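PDB 4CKM: SAS-6 from Leishmania major, which probably forms the hub of the basal-body cartwheel, its N-terminal head domain, seen here, being the part that joins SAS-6 dimers into a ring in relatives. Local coordinates for residues Met46-Pro52 / Leu138-Ser144; Thr76-Arg82 / Glu94-Asp100; Asn151-Val157 / Ile169-Arg175. All coordinates share one frame. Residues are numbered along the deposited sequence.

Interaction 1 of 3, residues Met46-Pro52 / Leu138-Ser144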
loop_
_atom_site.group_PDB
_atom_site.type_symbol
_atom_site.label_atom_id
_atom_site.label_comp_id
_atom_site.label_asym_id
_atom_site.label_seq_id
_atom_site.Cartn_x
_atom_site.Cartn_y
_atom_site.Cartn_z
ATOM N N MET A 46 -10.615 -13.667 12.094
ATOM C CA MET A 46 -9.413 -13.483 12.895
ATOM C C MET A 46 -8.741 -12.175 12.475
ATOM O O MET A 46 -8.549 -11.915 11.284
ATOM C CB MET A 46 -8.445 -14.652 12.687
ATOM C CG MET A 46 -8.973 -15.980 13.183
ATOM S SD MET A 46 -9.228 -15.894 14.950
ATOM C CE MET A 46 -10.129 -17.419 15.201
ATOM N N VAL A 47 -8.338 -11.387 13.462
ATOM C CA VAL A 47 -7.677 -10.122 13.215
ATOM C C VAL A 47 -6.477 -9.998 14.122
ATOM O O VAL A 47 -6.572 -10.247 15.313
ATOM C CB VAL A 47 -8.657 -8.948 13.450
ATOM C CG1 VAL A 47 -8.035 -7.611 13.043
ATOM C CG2 VAL A 47 -9.955 -9.174 12.670
ATOM N N SER A 48 -5.344 -9.593 13.560
ATOM C CA SER A 48 -4.226 -9.130 14.388
ATOM C C SER A 48 -4.511 -7.699 14.847
ATOM O O SER A 48 -4.562 -6.780 14.032
ATOM C CB SER A 48 -2.889 -9.204 13.637
ATOM O OG SER A 48 -1.847 -8.666 14.439
ATOM N N THR A 49 -4.735 -7.536 16.146
ATOM C CA THR A 49 -5.009 -6.237 16.757
ATOM C C THR A 49 -3.832 -5.740 17.579
ATOM O O THR A 49 -3.176 -6.518 18.282
ATOM C CB THR A 49 -6.182 -6.318 17.744
ATOM O OG1 THR A 49 -5.909 -7.334 18.715
ATOM C CG2 THR A 49 -7.441 -6.680 17.040
ATOM N N LYS A 50 -3.587 -4.443 17.523
ATOM C CA LYS A 50 -2.600 -3.837 18.396
ATOM C C LYS A 50 -2.839 -2.358 18.607
ATOM O O LYS A 50 -3.371 -1.683 17.718
ATOM C CB LYS A 50 -1.192 -4.084 17.872
ATOM C CG LYS A 50 -0.789 -3.268 16.683
ATOM C CD LYS A 50 0.616 -3.635 16.260
ATOM C CE LYS A 50 1.005 -2.899 14.989
ATOM N NZ LYS A 50 1.676 -3.792 14.005
ATOM N N MET A 51 -2.530 -1.885 19.819
ATOM C CA MET A 51 -2.359 -0.452 20.061
ATOM C C MET A 51 -0.881 -0.203 20.269
ATOM O O MET A 51 -0.332 -0.549 21.317
ATOM C CB MET A 51 -3.120 0.069 21.277
ATOM C CG MET A 51 -2.925 1.596 21.400
ATOM S SD MET A 51 -3.503 2.477 22.870
ATOM C CE MET A 51 -2.772 1.572 24.241
ATOM N N PRO A 52 -0.220 0.392 19.276
ATOM C CA PRO A 52 1.196 0.644 19.488
ATOM C C PRO A 52 1.400 1.513 20.727
ATOM O O PRO A 52 0.543 2.336 21.045
ATOM C CB PRO A 52 1.635 1.375 18.217
ATOM C CG PRO A 52 0.582 1.028 17.204
ATOM C CD PRO A 52 -0.687 0.955 18.004
ATOM N N LEU A 138 -6.114 -9.972 8.001
ATOM C CA LEU A 138 -6.593 -8.701 8.534
ATOM C C LEU A 138 -5.778 -8.227 9.733
ATOM O O LEU A 138 -5.404 -9.016 10.627
ATOM C CB LEU A 138 -8.042 -8.814 8.980
ATOM C CG LEU A 138 -9.043 -9.159 7.883
ATOM C CD1 LEU A 138 -10.400 -9.482 8.495
ATOM C CD2 LEU A 138 -9.152 -8.001 6.901
ATOM N N SER A 139 -5.554 -6.922 9.754
ATOM C CA SER A 139 -4.864 -6.247 10.830
ATOM C C SER A 139 -5.721 -5.063 11.244
ATOM O O SER A 139 -6.378 -4.461 10.396
ATOM C CB SER A 139 -3.516 -5.759 10.343
ATOM O OG SER A 139 -2.883 -5.049 11.383
ATOM N N PHE A 140 -5.765 -4.766 12.535
ATOM C CA PHE A 140 -6.464 -3.588 13.030
ATOM C C PHE A 140 -5.584 -2.874 14.030
ATOM O O PHE A 140 -5.324 -3.390 15.106
ATOM C CB PHE A 140 -7.793 -3.945 13.657
ATOM C CG PHE A 140 -8.681 -2.760 13.927
ATOM C CD1 PHE A 140 -9.154 -1.970 12.880
ATOM C CD2 PHE A 140 -9.057 -2.444 15.207
ATOM C CE1 PHE A 140 -9.990 -0.895 13.111
ATOM C CE2 PHE A 140 -9.881 -1.348 15.450
ATOM C CZ PHE A 140 -10.348 -0.577 14.400
ATOM N N VAL A 141 -5.098 -1.695 13.648
ATOM C CA VAL A 141 -4.178 -0.930 14.474
ATOM C C VAL A 141 -4.868 0.279 15.063
ATOM O O VAL A 141 -5.328 1.146 14.339
ATOM C CB VAL A 141 -3.015 -0.419 13.635
ATOM C CG1 VAL A 141 -2.030 0.325 14.521
ATOM C CG2 VAL A 141 -2.341 -1.582 12.889
ATOM N N LEU A 142 -4.947 0.317 16.378
ATOM C CA LEU A 142 -5.537 1.424 17.095
ATOM C C LEU A 142 -4.535 2.578 17.232
ATOM O O LEU A 142 -3.332 2.358 17.218
ATOM C CB LEU A 142 -5.972 0.969 18.479
ATOM C CG LEU A 142 -6.906 -0.245 18.619
ATOM C CD1 LEU A 142 -7.064 -0.606 20.081
ATOM C CD2 LEU A 142 -8.275 0.032 18.061
ATOM N N ASN A 143 -5.041 3.804 17.351
ATOM C CA ASN A 143 -4.184 4.958 17.649
ATOM C C ASN A 143 -3.894 5.079 19.155
ATOM O O ASN A 143 -4.390 4.283 19.931
ATOM C CB ASN A 143 -4.814 6.248 17.075
ATOM C CG ASN A 143 -6.027 6.746 17.862
ATOM O OD1 ASN A 143 -6.811 5.992 18.452
ATOM N ND2 ASN A 143 -6.206 8.047 17.830
ATOM N N SER A 144 -3.081 6.055 19.563
ATOM C CA SER A 144 -2.838 6.386 21.008
ATOM C C SER A 144 -1.504 5.834 21.502
ATOM O O SER A 144 -0.536 5.760 20.739
ATOM C CB SER A 144 -3.986 5.905 21.930
ATOM O OG SER A 144 -3.813 6.306 23.278
HETATM O O HOH W 1 -6.549 -12.380 9.653
HETATM O O HOH W 2 -1.520 -6.030 13.820
#
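Val47 and Phe140 form the apolar centre: CG1 of Val47 lies 3.7 Å from CB of Phe140, and CG2 of Val47 is 4.2 Å from CB of Leu138. This is the parallel seam that closes the barrel of the SAS-6 head domain, first strand against fifth, whereas the remaining neighbours run antiparallel. The axes of strands 46-50 and 138-142 approach to 4.5 Å at 25°. Phe140 carries its ring into the interior, edge-to-face with Phe93, a place for a large flat side chain, while branched Val47 fills the room near its base. Met51 CB meets Leu142 CB at 4.1 Å. On the other face Pro52 CD touches Val141 CG1 at 3.8 Å, and the aliphatic arm of Lys50 passes Val141, CE to CG2 4.2 Å.

Ser48 N donates to Leu138 O (3.0 Å) and Ser48 O accepts from Phe140 N (2.8 Å); Lys50 N donates to Phe140 O (3.2 Å) and Lys50 O accepts from Leu142 N (2.9 Å). Buried Thr49 satisfies its hydroxyl with Arg59 and Gln57. At the polar edge one water bridges Met46 O (2.6 Å) and Leu138 N (3.0 Å), and another joins Ser48 OG (2.7 Å) to Ser139 OG (3.0 Å).

Interaction 2 of 3, residues Thr76-Arg82 / Glu94-Asp100; sequences TRVVLVR and ELELLED
Extended strands 76-85 and 88-98 form an antiparallel hairpin in the SAS-6 head-domain barrel, segment axes 4.6 Å apart at 157°. Val79-Leu97 and Val81-Leu95 are hydrogen-bonded pairs: Val79 N to Leu97 O 2.9 Å and Leu97 N to Val79 O 2.7 Å; Val81 N to Leu95 O and Leu95 N to Val81 O both 2.9 Å. Val78-Leu98, Leu80-Glu96 and Arg82-Glu94 are non-hydrogen-bonded pairs. Past Val78-Leu98, Glu99 N donates a hydrogen bond to Arg77 O at 3.0 Å.

On one face compact t valines abut tp leucines, Val79 CB to Leu97 CB 4.3 Å and Val81 CB to Leu95 CB 4.4 Å. On the other, tp Leu80 fits diagonally beneath the arm of Glu94 (m, t), CD1 to CD 3.8 Å. Glu94 OE2 receives Arg82 NE (2.8 Å) and NH2 (2.9 Å) in a salt bridge. Thr76 CG2 rests on Leu98 CB at 4.0 Å.

Helix 117-130 packs on the valine-leucine face, with Pro119 on Val79, Leu122 on Val81 and Phe118 on Leu97; strands 57-70 and 165-175 flank the hairpin.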
loop_
_atom_site.group_PDB
_atom_site.type_symbol
_atom_site.label_atom_id
_atom_site.label_comp_id
_atom_site.label_asym_id
_atom_site.label_seq_id
_atom_site.Cartn_x
_atom_site.Cartn_y
_atom_site.Cartn_z
ATOM N N THR A 76 -29.056 10.048 1.439
ATOM C CA THR A 76 -27.773 9.602 0.923
ATOM C C THR A 76 -27.583 8.098 1.152
ATOM O O THR A 76 -27.767 7.599 2.277
ATOM C CB THR A 76 -26.635 10.336 1.631
ATOM O OG1 THR A 76 -26.956 11.724 1.721
ATOM C CG2 THR A 76 -25.337 10.180 0.878
ATOM N N ARG A 77 -27.213 7.374 0.102
ATOM C CA ARG A 77 -26.803 5.973 0.270
ATOM C C ARG A 77 -25.550 5.905 1.141
ATOM O O ARG A 77 -24.625 6.714 0.981
ATOM C CB ARG A 77 -26.524 5.318 -1.078
ATOM C CG ARG A 77 -27.763 5.127 -1.926
ATOM C CD ARG A 77 -27.432 4.323 -3.163
ATOM N NE ARG A 77 -28.477 4.448 -4.166
ATOM C CZ ARG A 77 -29.680 3.871 -4.108
ATOM N NH1 ARG A 77 -30.043 3.087 -3.089
ATOM N NH2 ARG A 77 -30.544 4.088 -5.094
ATOM N N VAL A 78 -25.537 4.960 2.072
ATOM C CA VAL A 78 -24.367 4.730 2.930
ATOM C C VAL A 78 -23.922 3.273 2.935
ATOM O O VAL A 78 -24.713 2.341 2.712
ATOM C CB VAL A 78 -24.629 5.099 4.414
ATOM C CG1 VAL A 78 -25.105 6.519 4.537
ATOM C CG2 VAL A 78 -25.670 4.198 5.045
ATOM N N VAL A 79 -22.653 3.089 3.254
ATOM C CA VAL A 79 -22.096 1.783 3.523
ATOM C C VAL A 79 -21.547 1.823 4.924
ATOM O O VAL A 79 -20.736 2.698 5.256
ATOM C CB VAL A 79 -20.956 1.470 2.546
ATOM C CG1 VAL A 79 -20.246 0.195 2.948
ATOM C CG2 VAL A 79 -21.505 1.349 1.139
ATOM N N LEU A 80 -21.992 0.885 5.747
ATOM C CA LEU A 80 -21.521 0.775 7.115
ATOM C C LEU A 80 -20.661 -0.495 7.243
ATOM O O LEU A 80 -21.077 -1.589 6.835
ATOM C CB LEU A 80 -22.702 0.722 8.070
ATOM C CG LEU A 80 -22.301 0.461 9.521
ATOM C CD1 LEU A 80 -21.688 1.699 10.157
ATOM C CD2 LEU A 80 -23.496 -0.010 10.333
ATOM N N VAL A 81 -19.476 -0.321 7.818
ATOM C CA VAL A 81 -18.551 -1.398 8.138
ATOM C C VAL A 81 -18.267 -1.283 9.632
ATOM O O VAL A 81 -17.685 -0.288 10.095
ATOM C CB VAL A 81 -17.211 -1.260 7.370
ATOM C CG1 VAL A 81 -16.209 -2.333 7.784
ATOM C CG2 VAL A 81 -17.435 -1.350 5.878
ATOM N N ARG A 82 -18.660 -2.318 10.368
ATOM C CA ARG A 82 -18.518 -2.367 11.798
ATOM C C ARG A 82 -17.648 -3.558 12.246
ATOM O O ARG A 82 -17.763 -4.684 11.746
ATOM C CB ARG A 82 -19.898 -2.492 12.404
ATOM C CG ARG A 82 -19.926 -2.605 13.910
ATOM C CD ARG A 82 -21.329 -2.975 14.376
ATOM N NE ARG A 82 -22.215 -1.817 14.327
ATOM C CZ ARG A 82 -23.514 -1.851 14.035
ATOM N NH1 ARG A 82 -24.130 -2.993 13.737
ATOM N NH2 ARG A 82 -24.197 -0.713 14.032
ATOM N N GLU A 94 -16.583 1.766 13.729
ATOM C CA GLU A 94 -17.384 1.874 12.513
ATOM C C GLU A 94 -16.811 2.865 11.517
ATOM O O GLU A 94 -16.264 3.901 11.878
ATOM C CB GLU A 94 -18.789 2.335 12.839
ATOM C CG GLU A 94 -19.581 1.364 13.685
ATOM C CD GLU A 94 -21.011 1.822 13.918
ATOM O OE1 GLU A 94 -21.270 3.043 13.791
ATOM O OE2 GLU A 94 -21.871 0.957 14.212
ATOM N N LEU A 95 -16.916 2.486 10.255
ATOM C CA LEU A 95 -16.752 3.385 9.151
ATOM C C LEU A 95 -18.116 3.512 8.524
ATOM O O LEU A 95 -18.767 2.513 8.213
ATOM C CB LEU A 95 -15.812 2.814 8.104
ATOM C CG LEU A 95 -15.862 3.576 6.772
ATOM C CD1 LEU A 95 -15.263 4.960 6.953
ATOM C CD2 LEU A 95 -15.141 2.843 5.661
ATOM N N GLU A 96 -18.528 4.742 8.299
ATOM C CA GLU A 96 -19.764 4.981 7.592
ATOM C C GLU A 96 -19.419 5.784 6.370
ATOM O O GLU A 96 -18.946 6.904 6.470
ATOM C CB GLU A 96 -20.725 5.728 8.470
ATOM C CG GLU A 96 -22.133 5.718 7.933
ATOM C CD GLU A 96 -23.034 6.584 8.777
ATOM O OE1 GLU A 96 -23.134 6.302 10.000
ATOM O OE2 GLU A 96 -23.585 7.562 8.224
ATOM N N LEU A 97 -19.628 5.198 5.208
ATOM C CA LEU A 97 -19.199 5.834 3.988
ATOM C C LEU A 97 -20.401 6.336 3.179
ATOM O O LEU A 97 -21.261 5.563 2.757
ATOM C CB LEU A 97 -18.358 4.847 3.209
ATOM C CG LEU A 97 -17.780 5.347 1.892
ATOM C CD1 LEU A 97 -16.939 6.620 2.034
ATOM C CD2 LEU A 97 -16.980 4.206 1.290
ATOM N N LEU A 98 -20.471 7.644 2.996
ATOM C CA LEU A 98 -21.572 8.264 2.227
ATOM C C LEU A 98 -21.219 8.315 0.739
ATOM O O LEU A 98 -20.083 8.635 0.379
ATOM C CB LEU A 98 -21.842 9.684 2.727
ATOM C CG LEU A 98 -22.089 9.945 4.222
ATOM C CD1 LEU A 98 -22.495 11.401 4.475
ATOM C CD2 LEU A 98 -23.168 9.023 4.748
ATOM N N GLU A 99 -22.182 8.018 -0.119
ATOM C CA GLU A 99 -21.993 8.176 -1.568
ATOM C C GLU A 99 -21.464 9.555 -1.971
ATOM O O GLU A 99 -20.676 9.665 -2.879
ATOM C CB GLU A 99 -23.284 7.890 -2.283
ATOM C CG GLU A 99 -23.167 7.986 -3.783
ATOM C CD GLU A 99 -24.217 7.168 -4.496
ATOM O OE1 GLU A 99 -25.310 6.947 -3.932
ATOM O OE2 GLU A 99 -23.944 6.735 -5.639
ATOM N N ASP A 100 -21.885 10.596 -1.265
ATOM C CA ASP A 100 -21.363 11.960 -1.424
ATOM C C ASP A 100 -19.870 12.075 -1.402
ATOM O O ASP A 100 -19.322 12.902 -2.101
ATOM C CB ASP A 100 -21.840 12.846 -0.266
ATOM C CG ASP A 100 -23.272 13.182 -0.368
ATOM O OD1 ASP A 100 -23.891 12.795 -1.388
ATOM O OD2 ASP A 100 -23.785 13.822 0.579
HETATM O O HOH W 3 -26.621 8.809 -2.429
#

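Interaction 3 of 3, residues Asn151-Val157 / Ile169-Arg175; sequences NRGTLRV and ISLVLLR
Asn151-Val157 and Ile169-Arg175 run antiparallel in extended conformation, axes 4.6 Å apart at 157°, and Thr154 faces Val172. Gly153 and Leu173 exchange both bonds, N to O 2.8 Å each way. Leu155 and Leu171 do the same, Leu155 N to Leu171 O 2.8 Å and Leu171 N to Leu155 O 2.9 Å. Val157 N donates to Ile169 O at 3.0 Å, and at the far end Arg175 N donates to Asn151 O at 2.8 Å. The intervening residues bond instead to strand 136-142 and the residue that follows it: Arg156 to Ser139, Thr154 to Val141, Arg152 to Asn143, while Leu174 pairs with Glu94.

The two segments belong to the last hairpin of the SAS-6 head domain, strands 152-160 and 165-175, set in its barrel between strands 136-142 and 88-98. Inward lie Leu155 (tp), Val157 (t), Ile169 (tt), Leu171 (mt) and Leu173 (mp), apolar as the core requires; Val157 CG2 meets Ile169 CG2 at 3.8 Å. Gly153, lacking a side chain, leaves room for Phe140, whose CZ comes within 3.5 Å of Gly153 CA.

On the outer face the Arg152 guanidinium lays one flat side over Val172, NH1 to CG1 3.8 Å. Long Arg156 spans two partners, forming salt bridges with Glu167 through NE and with Glu110 of the second subunit through NH1. Arg175 NE is satisfied by the carbonyl of Ser150.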
loop_
_atom_site.group_PDB
_atom_site.type_symbol
_atom_site.label_atom_id
_atom_site.label_comp_id
_atom_site.label_asym_id
_atom_site.label_seq_id
_atom_site.Cartn_x
_atom_site.Cartn_y
_atom_site.Cartn_z
ATOM N N ASN A 151 -9.733 6.434 19.899
ATOM C CA ASN A 151 -10.966 6.838 19.224
ATOM C C ASN A 151 -11.095 6.266 17.805
ATOM O O ASN A 151 -12.119 6.449 17.150
ATOM C CB ASN A 151 -11.074 8.361 19.201
ATOM C CG ASN A 151 -9.998 9.014 18.366
ATOM O OD1 ASN A 151 -9.530 8.463 17.378
ATOM N ND2 ASN A 151 -9.607 10.207 18.757
ATOM N N ARG A 152 -10.060 5.590 17.316
ATOM C CA ARG A 152 -10.084 5.076 15.959
ATOM C C ARG A 152 -9.101 3.938 15.773
ATOM O O ARG A 152 -8.141 3.804 16.534
ATOM C CB ARG A 152 -9.718 6.183 14.970
ATOM C CG ARG A 152 -8.274 6.657 15.098
ATOM C CD ARG A 152 -7.875 7.697 14.066
ATOM N NE ARG A 152 -8.901 8.708 13.893
ATOM C CZ ARG A 152 -9.051 9.467 12.800
ATOM N NH1 ARG A 152 -8.235 9.349 11.746
ATOM N NH2 ARG A 152 -10.036 10.362 12.763
ATOM N N GLY A 153 -9.322 3.145 14.725
ATOM C CA GLY A 153 -8.302 2.234 14.263
ATOM C C GLY A 153 -8.310 2.083 12.769
ATOM O O GLY A 153 -9.278 2.460 12.081
ATOM N N THR A 154 -7.212 1.555 12.258
ATOM C CA THR A 154 -7.094 1.291 10.847
ATOM C C THR A 154 -7.123 -0.207 10.579
ATOM O O THR A 154 -6.248 -0.958 11.037
ATOM C CB THR A 154 -5.794 1.891 10.311
ATOM O OG1 THR A 154 -5.804 3.296 10.569
ATOM C CG2 THR A 154 -5.639 1.649 8.814
ATOM N N LEU A 155 -8.146 -0.619 9.847
ATOM C CA LEU A 155 -8.300 -1.982 9.364
ATOM C C LEU A 155 -7.581 -2.142 8.048
ATOM O O LEU A 155 -7.897 -1.435 7.090
ATOM C CB LEU A 155 -9.778 -2.300 9.134
ATOM C CG LEU A 155 -10.048 -3.738 8.631
ATOM C CD1 LEU A 155 -9.727 -4.748 9.716
ATOM C CD2 LEU A 155 -11.491 -3.917 8.216
ATOM N N ARG A 156 -6.637 -3.082 7.990
ATOM C CA ARG A 156 -5.890 -3.355 6.785
ATOM C C ARG A 156 -6.151 -4.782 6.270
ATOM O O ARG A 156 -6.214 -5.738 7.042
ATOM C CB ARG A 156 -4.405 -3.181 7.062
ATOM C CG ARG A 156 -3.986 -1.789 7.497
ATOM C CD ARG A 156 -2.538 -1.748 7.996
ATOM N NE ARG A 156 -1.581 -1.719 6.892
ATOM C CZ ARG A 156 -0.370 -2.315 6.884
ATOM N NH1 ARG A 156 0.073 -3.006 7.934
ATOM N NH2 ARG A 156 0.408 -2.240 5.799
ATOM N N VAL A 157 -6.298 -4.919 4.957
ATOM C CA VAL A 157 -6.375 -6.210 4.304
ATOM C C VAL A 157 -5.032 -6.438 3.651
ATOM O O VAL A 157 -4.628 -5.669 2.779
ATOM C CB VAL A 157 -7.471 -6.255 3.226
ATOM C CG1 VAL A 157 -7.481 -7.604 2.538
ATOM C CG2 VAL A 157 -8.842 -5.989 3.830
ATOM N N ILE A 169 -5.964 -2.795 0.977
ATOM C CA ILE A 169 -6.762 -1.617 1.325
ATOM C C ILE A 169 -6.648 -1.350 2.805
ATOM O O ILE A 169 -6.341 -2.257 3.577
ATOM C CB ILE A 169 -8.222 -1.801 0.870
ATOM C CG1 ILE A 169 -9.033 -0.505 1.007
ATOM C CG2 ILE A 169 -8.915 -2.935 1.608
ATOM C CD1 ILE A 169 -10.420 -0.658 0.412
ATOM N N SER A 170 -6.786 -0.080 3.168
ATOM C CA SER A 170 -6.867 0.387 4.556
ATOM C C SER A 170 -8.124 1.203 4.702
ATOM O O SER A 170 -8.464 1.946 3.781
ATOM C CB SER A 170 -5.736 1.331 4.892
ATOM O OG SER A 170 -4.539 0.816 4.426
ATOM N N LEU A 171 -8.770 1.097 5.856
ATOM C CA LEU A 171 -9.982 1.822 6.158
ATOM C C LEU A 171 -9.870 2.282 7.583
ATOM O O LEU A 171 -9.409 1.519 8.454
ATOM C CB LEU A 171 -11.197 0.917 6.069
ATOM C CG LEU A 171 -11.444 0.272 4.719
ATOM C CD1 LEU A 171 -12.583 -0.728 4.845
ATOM C CD2 LEU A 171 -11.759 1.317 3.652
ATOM N N VAL A 172 -10.276 3.526 7.818
ATOM C CA VAL A 172 -10.268 4.094 9.144
ATOM C C VAL A 172 -11.636 3.899 9.721
ATOM O O VAL A 172 -12.631 4.224 9.080
ATOM C CB VAL A 172 -9.925 5.599 9.133
ATOM C CG1 VAL A 172 -10.045 6.189 10.540
ATOM C CG2 VAL A 172 -8.510 5.783 8.619
ATOM N N LEU A 173 -11.680 3.320 10.913
ATOM C CA LEU A 173 -12.932 3.064 11.610
ATOM C C LEU A 173 -12.866 3.786 12.944
ATOM O O LEU A 173 -11.845 3.725 13.618
ATOM C CB LEU A 173 -13.127 1.572 11.846
ATOM C CG LEU A 173 -13.634 0.697 10.707
ATOM C CD1 LEU A 173 -12.791 0.843 9.461
ATOM C CD2 LEU A 173 -13.620 -0.754 11.154
ATOM N N LEU A 174 -13.960 4.460 13.309
ATOM C CA LEU A 174 -14.024 5.285 14.528
ATOM C C LEU A 174 -14.758 4.545 15.615
ATOM O O LEU A 174 -15.775 3.897 15.355
ATOM C CB LEU A 174 -14.774 6.584 14.233
ATOM C CG LEU A 174 -14.335 7.345 12.976
ATOM C CD1 LEU A 174 -15.247 8.539 12.732
ATOM C CD2 LEU A 174 -12.887 7.783 13.085
ATOM N N ARG A 175 -14.267 4.634 16.838
ATOM C CA ARG A 175 -14.991 4.045 17.961
ATOM C C ARG A 175 -16.209 4.881 18.266
ATOM O O ARG A 175 -16.148 6.094 18.145
ATOM C CB ARG A 175 -14.109 3.979 19.216
ATOM C CG ARG A 175 -14.784 3.267 20.402
ATOM C CD ARG A 175 -13.816 2.821 21.500
ATOM N NE ARG A 175 -12.951 3.920 21.922
ATOM C CZ ARG A 175 -13.288 4.885 22.782
ATOM N NH1 ARG A 175 -14.487 4.905 23.355
ATOM N NH2 ARG A 175 -12.412 5.843 23.084
#

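In the fold
All three interactions belong to one seven-stranded barrel. Interaction 2, the hairpin 76-85/88-98, is nested along the chain within the loop closed by interaction 1, while interaction 3 follows both. In the sheet, interaction 3 lies between the others: Glu94 O meets Leu174 N at 2.8 Å on one flank, and Ser139 O meets Arg156 N at 2.8 Å on the other. Its centre is about 9 Å from that of interaction 1 and 13 Å from that of interaction 2, whereas interactions 1 and 2 stand 21 Å apart between centres, on opposite sides of the chain's centre. Interaction 1 closes the sheet into a barrel, so the head domain is one continuous unit.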